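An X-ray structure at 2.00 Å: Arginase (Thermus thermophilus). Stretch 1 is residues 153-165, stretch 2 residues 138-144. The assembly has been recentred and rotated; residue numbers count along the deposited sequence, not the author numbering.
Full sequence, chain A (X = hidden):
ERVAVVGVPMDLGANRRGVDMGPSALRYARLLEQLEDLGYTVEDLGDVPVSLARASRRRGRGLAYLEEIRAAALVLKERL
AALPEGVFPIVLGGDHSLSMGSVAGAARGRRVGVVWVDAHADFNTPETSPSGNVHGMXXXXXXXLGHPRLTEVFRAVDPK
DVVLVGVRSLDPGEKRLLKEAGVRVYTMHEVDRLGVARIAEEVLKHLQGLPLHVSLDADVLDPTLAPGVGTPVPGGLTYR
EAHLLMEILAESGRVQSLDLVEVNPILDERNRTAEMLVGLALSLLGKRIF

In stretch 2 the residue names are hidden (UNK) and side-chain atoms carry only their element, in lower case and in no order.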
# COMPACT_ATOMS: atom_id res chain seq x y z
N VAL A 153 16.38 19.54 34.45
CA VAL A 153 15.88 20.89 34.71
C VAL A 153 15.06 21.50 33.58
O VAL A 153 14.42 22.53 33.77
CB VAL A 153 17.04 21.86 35.05
CG1 VAL A 153 17.66 21.48 36.39
CG2 VAL A 153 18.08 21.83 33.95
N PHE A 154 15.07 20.88 32.40
CA PHE A 154 14.32 21.44 31.28
C PHE A 154 13.16 20.61 30.74
O PHE A 154 12.41 21.09 29.89
CB PHE A 154 15.27 21.79 30.14
CG PHE A 154 16.35 22.77 30.53
CD1 PHE A 154 16.03 23.95 31.17
CD2 PHE A 154 17.69 22.48 30.28
CE1 PHE A 154 17.01 24.84 31.57
CE2 PHE A 154 18.69 23.36 30.68
CZ PHE A 154 18.35 24.54 31.32
N ARG A 155 13.00 19.37 31.20
CA ARG A 155 11.89 18.56 30.71
C ARG A 155 10.65 19.39 31.03
O ARG A 155 10.49 19.86 32.16
CB ARG A 155 11.82 17.21 31.45
CG ARG A 155 10.75 16.26 30.93
CD ARG A 155 10.88 14.86 31.54
NE ARG A 155 10.60 14.84 32.97
CZ ARG A 155 9.38 14.95 33.50
NH1 ARG A 155 8.32 15.10 32.71
NH2 ARG A 155 9.23 14.92 34.82
N ALA A 156 9.78 19.61 30.05
CA ALA A 156 8.61 20.44 30.32
C ALA A 156 7.39 20.18 29.46
O ALA A 156 6.35 20.82 29.65
CB ALA A 156 9.00 21.91 30.23
N VAL A 157 7.48 19.25 28.51
CA VAL A 157 6.32 18.97 27.67
C VAL A 157 6.19 17.50 27.34
O VAL A 157 7.19 16.79 27.23
CB VAL A 157 6.39 19.76 26.34
CG1 VAL A 157 7.52 19.22 25.49
CG2 VAL A 157 5.06 19.65 25.60
N ASP A 158 4.96 17.03 27.21
CA ASP A 158 4.71 15.65 26.86
C ASP A 158 4.80 15.58 25.34
O ASP A 158 4.23 16.41 24.65
CB ASP A 158 3.30 15.23 27.30
CG ASP A 158 3.03 13.75 27.09
OD1 ASP A 158 3.18 13.27 25.94
OD2 ASP A 158 2.67 13.07 28.07
N PRO A 159 5.53 14.58 24.81
CA PRO A 159 5.69 14.42 23.36
C PRO A 159 4.38 14.52 22.59
O PRO A 159 4.35 14.93 21.43
CB PRO A 159 6.32 13.03 23.24
CG PRO A 159 7.13 12.92 24.49
CD PRO A 159 6.19 13.49 25.54
N LYS A 160 3.28 14.14 23.24
CA LYS A 160 1.98 14.17 22.60
C LYS A 160 1.38 15.57 22.51
O LYS A 160 0.38 15.77 21.82
CB LYS A 160 1.01 13.23 23.33
CG LYS A 160 1.45 11.76 23.25
CD LYS A 160 0.41 10.81 23.84
CE LYS A 160 0.81 9.36 23.62
NZ LYS A 160 -0.21 8.40 24.12
N ASP A 161 2.00 16.53 23.19
CA ASP A 161 1.52 17.90 23.14
C ASP A 161 2.48 18.74 22.30
O ASP A 161 2.56 19.96 22.45
CB ASP A 161 1.40 18.50 24.55
CG ASP A 161 0.41 17.75 25.42
OD1 ASP A 161 -0.66 17.37 24.90
OD2 ASP A 161 0.68 17.56 26.62
N VAL A 162 3.21 18.06 21.41
CA VAL A 162 4.17 18.72 20.53
C VAL A 162 3.79 18.50 19.06
O VAL A 162 3.37 17.42 18.67
CB VAL A 162 5.60 18.18 20.73
CG1 VAL A 162 6.55 18.76 19.66
CG2 VAL A 162 6.11 18.53 22.13
N VAL A 163 3.92 19.55 18.26
CA VAL A 163 3.63 19.45 16.83
C VAL A 163 4.74 20.18 16.09
O VAL A 163 5.06 21.32 16.41
CB VAL A 163 2.27 20.09 16.45
CG1 VAL A 163 2.03 19.94 14.96
CG2 VAL A 163 1.12 19.42 17.22
N LEU A 164 5.34 19.50 15.11
CA LEU A 164 6.40 20.07 14.29
C LEU A 164 5.77 20.47 12.96
O LEU A 164 4.99 19.71 12.40
CB LEU A 164 7.50 19.03 14.05
CG LEU A 164 8.52 18.79 15.16
CD1 LEU A 164 9.28 17.48 14.92
CD2 LEU A 164 9.50 19.96 15.17
N VAL A 165 6.12 21.65 12.47
CA VAL A 165 5.58 22.14 11.20
C VAL A 165 6.68 22.70 10.32
O VAL A 165 7.47 23.54 10.76
CB VAL A 165 4.52 23.26 11.43
CG1 VAL A 165 3.92 23.70 10.10
CG2 VAL A 165 3.43 22.77 12.38
N UNK A 138 17.29 20.44 21.60
CA UNK A 138 16.33 21.06 22.52
C UNK A 138 14.92 20.49 22.63
O UNK A 138 14.39 20.38 23.74
c UNK A 138 16.58 22.44 20.64
c UNK A 138 17.68 21.40 20.55
c UNK A 138 16.34 22.53 22.10
N UNK A 139 14.30 20.15 21.51
CA UNK A 139 12.95 19.63 21.56
C UNK A 139 12.93 18.26 22.22
O UNK A 139 11.99 17.92 22.92
c UNK A 139 10.04 20.07 21.03
c UNK A 139 10.32 19.31 18.68
c UNK A 139 12.33 19.55 20.16
c UNK A 139 10.84 19.17 20.10
N UNK A 140 13.97 17.47 21.98
CA UNK A 140 14.06 16.15 22.60
C UNK A 140 14.14 16.36 24.10
O UNK A 140 13.35 15.82 24.86
c UNK A 140 15.29 15.41 22.10
N UNK A 141 15.10 17.19 24.52
CA UNK A 141 15.29 17.50 25.94
C UNK A 141 13.97 17.94 26.57
O UNK A 141 13.56 17.41 27.61
c UNK A 141 16.37 19.07 27.58
c UNK A 141 16.33 18.63 26.12
c UNK A 141 17.70 18.14 25.69
N UNK A 142 13.31 18.91 25.96
CA UNK A 142 12.04 19.40 26.48
C UNK A 142 11.04 18.26 26.62
O UNK A 142 10.18 18.28 27.50
c UNK A 142 11.77 22.54 26.94
c UNK A 142 12.12 21.84 25.62
c UNK A 142 11.66 22.69 24.43
c UNK A 142 11.45 20.47 25.56
N UNK A 143 11.18 17.26 25.76
CA UNK A 143 10.29 16.10 25.79
C UNK A 143 10.77 15.03 26.77
O UNK A 143 10.15 13.97 26.89
c UNK A 143 10.17 15.49 24.39
o UNK A 143 9.53 16.39 23.50
N UNK A 144 11.87 15.32 27.46
CA UNK A 144 12.40 14.39 28.44
C UNK A 144 13.39 13.35 27.93
O UNK A 144 13.65 12.37 28.61

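Position 138 carries three side-chain carbons that close a ring onto the backbone N, and none of them reaches stretch 1. A ring through the backbone nitrogen is proline: Pro-138. Its job in this segment is done by the backbone, because its O accepts a helical hydrogen bond from the N of position 142.

Position 139 has four carbons, forked at the second. Its CA-to-CB bond runs sideways, yet the end of the chain comes nearer to stretch 1, where one terminal carbon packs against strand side chains Val-162 and Leu-164. Four carbons with the fork beyond CB make leucine, Leu-139. With chi1 t and chi2 p, its CD2 lies 3.7 Å from Leu-164 CD2 and 3.9 Å from Val-162 CG1, so one methyl meets two residues of the strand.

Position 140 has a single carbon, out of reach of stretch 1, and this is Ala-140.

At position 141 one carbon bears two others, three in all, and one of the outer pair approaches Phe-154. Branching at CB without oxygen gives valine, Val-141. Its CG1 sits 3.9 Å from Phe-154 CB; the phenylalanine starts toward the helix, but the end of its side chain leads away, so the contact is made near the root of the side chain.

Position 142 again shows four carbons forked at the second, this time beside Phe-154, Ala-156 and Val-157. It is leucine, Leu-142, and it gives up more surface to the other stretch than any other residue here. Its CD2 lies 3.3 Å from Phe-154 O and 4.3 Å from Ala-156 CB, while its CB lies 4.1 Å from Val-157 CG1.

Position 143 holds one carbon followed by one oxygen. The carbon approaches Pro-159, and the oxygen lies near Val-157 and Val-162. An unbranched C-O side chain is serine, Ser-143. Its OG donates to Leu-139 O at 3.0 Å, turning the hydroxyl back onto its own helix, which suits a site lined by Val-157, Val-162 and Pro-159.

Position 144 has no side-chain atoms and a positive phi of 89°, closing the helix as a Schellman motif. It is glycine, Gly-144. An ideal CB would fall 2.7 Å from Arg-155 CD, a clash, and would also jam against the preceding carbonyl; the backbone alone calls for glycine. Without that atom, Arg-155 CD can lie 3.5 Å from Gly-144 CA.

The contact works by pinning a helix end with backbone and filling around it with hydrocarbon. Leu-142 O accepts two hydrogen bonds, from Ala-156 N at 2.9 Å and from Val-157 N at 3.0 Å, so consecutive amides converge on one carbonyl. Val-157 also returns a contact: its O lies 3.5 Å from Ser-143 CA in a nearly straight CA-H...O approach. The rules to read are simple: spend leucines on the apolar fill, tie the polar serine back to its helix, and end with glycine where the neighbouring chain comes close.

Stretch 2 138-144: PLAVLSG
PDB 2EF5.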